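Local coordinates for protein acetyl-xylan esterase (Streptomyces lividans, PDB 2CC0) that probably removes acetyl groups from xylan in plant cell walls, as a metal-ion-dependent esterase of carbohydrate esterase family 4, at residues D137-A142 with I152-W157. Residues are numbered along the deposited sequence; the frame is centred on the assembly and turned at random. Where two conformers were deposited one is given.
Sequences DAIVQA and ILMHDW. With ACT (acetate ion), chain D.
The backbone N of A142 donates to A138 O at 2.9 Å, an ordinary helical bond within the turn that carries the A142 methyl to I152. A142 CB and I152 CD1 lie 3.8 Å apart, and the same CD1 comes equally close to the carbonyl carbon of A142. I152 reaches that far because CG1 is anti to the backbone N (chi1 -178°) and the chain stays extended through chi2, which carries CD1 to the helix, beside both the methyl and the backbone of A142. One turn earlier, I139 presents its CG2 branch to the sulfur of M154, CG2 to SD being 4.2 Å, with the two side chains crossing at a slant. With CG anti to the carbonyl carbon (chi1 -69°) and the chain extended through chi2, the sulfur of M154 is carried out to I139; the bend at chi3 turns only the terminal CE. The pairing illustrates how a helix packs on a strand of a parallel sheet: alternate strand residues, I152 and M154, face the helix, and the join is wholly apolar and buried. L153 and H155 belong to the other side of the strand, where H155 NE2 makes a weak bond to acetate OXT, 3.4 Å long and bent to 137° at the hydrogen. The acetate, probably from the crystallisation liquor, also accepts from the backbone N of Y103. The zinc held by D13, H62 and H66 is about 11 Å from the side chain of M154. Strand 126-127, helix 136-144 and strand 151-155 form a beta-alpha-beta unit; strand 151-155 runs between 126-127 and 5-12 in the parallel sheet, while helix 159-174 packs against I139 and V140.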
loop_
_atom_site.group_PDB
_atom_site.type_symbol
_atom_site.label_atom_id
_atom_site.label_comp_id
_atom_site.label_asym_id
_atom_site.label_seq_id
_atom_site.Cartn_x
_atom_site.Cartn_y
_atom_site.Cartn_z
ATOM N N ASP A 137 -5.440 3.433 -26.199
ATOM C CA ASP A 137 -6.660 3.890 -25.537
ATOM C C ASP A 137 -6.870 3.251 -24.181
ATOM O O ASP A 137 -7.247 3.938 -23.236
ATOM C CB ASP A 137 -7.886 3.571 -26.387
ATOM C CG ASP A 137 -8.080 4.530 -27.540
ATOM O OD1 ASP A 137 -7.445 5.604 -27.596
ATOM O OD2 ASP A 137 -8.927 4.205 -28.402
ATOM N N ALA A 138 -6.672 1.933 -24.105
ATOM C CA ALA A 138 -6.917 1.183 -22.882
ATOM C C ALA A 138 -5.921 1.607 -21.784
ATOM O O ALA A 138 -6.278 1.690 -20.606
ATOM C CB ALA A 138 -6.860 -0.322 -23.143
ATOM N N ILE A 139 -4.684 1.888 -22.189
ATOM C CA ILE A 139 -3.633 2.308 -21.231
ATOM C C ILE A 139 -3.993 3.678 -20.648
ATOM O O ILE A 139 -3.890 3.892 -19.429
ATOM C CB ILE A 139 -2.230 2.320 -21.924
ATOM C CG1 ILE A 139 -1.830 0.898 -22.348
ATOM C CG2 ILE A 139 -1.136 2.979 -21.035
ATOM C CD1 ILE A 139 -0.677 0.855 -23.384
ATOM N N VAL A 140 -4.384 4.618 -21.515
ATOM C CA VAL A 140 -4.801 5.943 -21.072
ATOM C C VAL A 140 -6.007 5.845 -20.131
ATOM O O VAL A 140 -6.051 6.538 -19.105
ATOM C CB VAL A 140 -5.111 6.888 -22.270
ATOM C CG1 VAL A 140 -5.619 8.249 -21.769
ATOM C CG2 VAL A 140 -3.825 7.074 -23.138
ATOM N N GLN A 141 -6.970 4.984 -20.482
ATOM C CA GLN A 141 -8.146 4.717 -19.654
ATOM C C GLN A 141 -7.753 4.200 -18.262
ATOM O O GLN A 141 -8.326 4.594 -17.244
ATOM C CB GLN A 141 -9.054 3.706 -20.359
ATOM C CG GLN A 141 -10.326 3.345 -19.584
ATOM C CD GLN A 141 -11.202 4.560 -19.229
ATOM O OE1 GLN A 141 -11.933 4.538 -18.237
ATOM N NE2 GLN A 141 -11.133 5.609 -20.039
ATOM N N ALA A 142 -6.764 3.300 -18.224
ATOM C CA ALA A 142 -6.273 2.765 -16.933
ATOM C C ALA A 142 -5.713 3.912 -16.075
ATOM O O ALA A 142 -5.993 4.004 -14.886
ATOM C CB ALA A 142 -5.209 1.690 -17.168
ATOM N N ILE A 152 0.181 2.912 -10.729
ATOM C CA ILE A 152 -0.170 2.128 -11.917
ATOM C C ILE A 152 1.048 1.337 -12.436
ATOM O O ILE A 152 2.151 1.884 -12.515
ATOM C CB ILE A 152 -0.753 3.018 -13.063
ATOM C CG1 ILE A 152 -1.159 2.136 -14.257
ATOM C CG2 ILE A 152 0.230 4.140 -13.457
ATOM C CD1 ILE A 152 -2.149 2.787 -15.220
ATOM N N LEU A 153 0.818 0.065 -12.772
ATOM C CA LEU A 153 1.802 -0.788 -13.419
ATOM C C LEU A 153 1.833 -0.567 -14.932
ATOM O O LEU A 153 0.832 -0.797 -15.641
ATOM C CB LEU A 153 1.470 -2.263 -13.136
ATOM C CG LEU A 153 2.288 -3.299 -13.916
ATOM C CD1 LEU A 153 3.781 -3.233 -13.516
ATOM C CD2 LEU A 153 1.713 -4.705 -13.716
ATOM N N MET A 154 3.002 -0.133 -15.431
ATOM C CA MET A 154 3.262 -0.122 -16.873
ATOM C C MET A 154 4.634 -0.760 -17.079
ATOM O O MET A 154 5.325 -1.049 -16.102
ATOM C CB MET A 154 3.215 1.309 -17.433
ATOM C CG MET A 154 1.798 1.887 -17.408
ATOM S SD MET A 154 1.742 3.550 -18.078
ATOM C CE MET A 154 2.504 4.414 -16.697
ATOM N N HIS A 155 5.015 -0.951 -18.335
ATOM C CA HIS A 155 6.308 -1.560 -18.649
ATOM C C HIS A 155 7.151 -0.684 -19.553
ATOM O O HIS A 155 6.620 0.160 -20.272
ATOM C CB HIS A 155 6.090 -2.939 -19.263
ATOM C CG HIS A 155 5.512 -3.913 -18.276
ATOM N ND1 HIS A 155 4.184 -3.888 -17.901
ATOM C CD2 HIS A 155 6.097 -4.882 -17.538
ATOM C CE1 HIS A 155 3.974 -4.816 -16.986
ATOM N NE2 HIS A 155 5.115 -5.437 -16.752
ATOM N N ASP A 156 8.464 -0.942 -19.529
ATOM C CA ASP A 156 9.470 -0.165 -20.268
ATOM C C ASP A 156 9.388 -0.377 -21.801
ATOM O O ASP A 156 9.695 0.533 -22.562
ATOM C CB ASP A 156 10.835 -0.553 -19.676
ATOM C CG ASP A 156 12.033 -0.106 -20.512
ATOM O OD1 ASP A 156 12.479 -0.924 -21.341
ATOM O OD2 ASP A 156 12.567 1.007 -20.270
ATOM N N TRP A 157 8.937 -1.558 -22.226
ATOM C CA TRP A 157 9.030 -1.994 -23.636
ATOM C C TRP A 157 7.824 -1.781 -24.595
ATOM O O TRP A 157 8.044 -1.652 -25.808
ATOM C CB TRP A 157 9.523 -3.452 -23.693
ATOM C CG TRP A 157 8.664 -4.406 -22.949
ATOM C CD1 TRP A 157 8.863 -4.875 -21.690
ATOM C CD2 TRP A 157 7.458 -5.013 -23.430
ATOM N NE1 TRP A 157 7.839 -5.747 -21.348
ATOM C CE2 TRP A 157 6.974 -5.848 -22.407
ATOM C CE3 TRP A 157 6.759 -4.947 -24.644
ATOM C CZ2 TRP A 157 5.781 -6.601 -22.543
ATOM C CZ3 TRP A 157 5.573 -5.687 -24.785
ATOM C CH2 TRP A 157 5.106 -6.501 -23.736
HETATM C C ACT D . 5.939 -7.372 -12.894
HETATM O O ACT D . 6.245 -8.574 -13.078
HETATM O OXT ACT D . 6.291 -6.532 -13.773
HETATM C CH3 ACT D . 5.191 -6.956 -11.663
#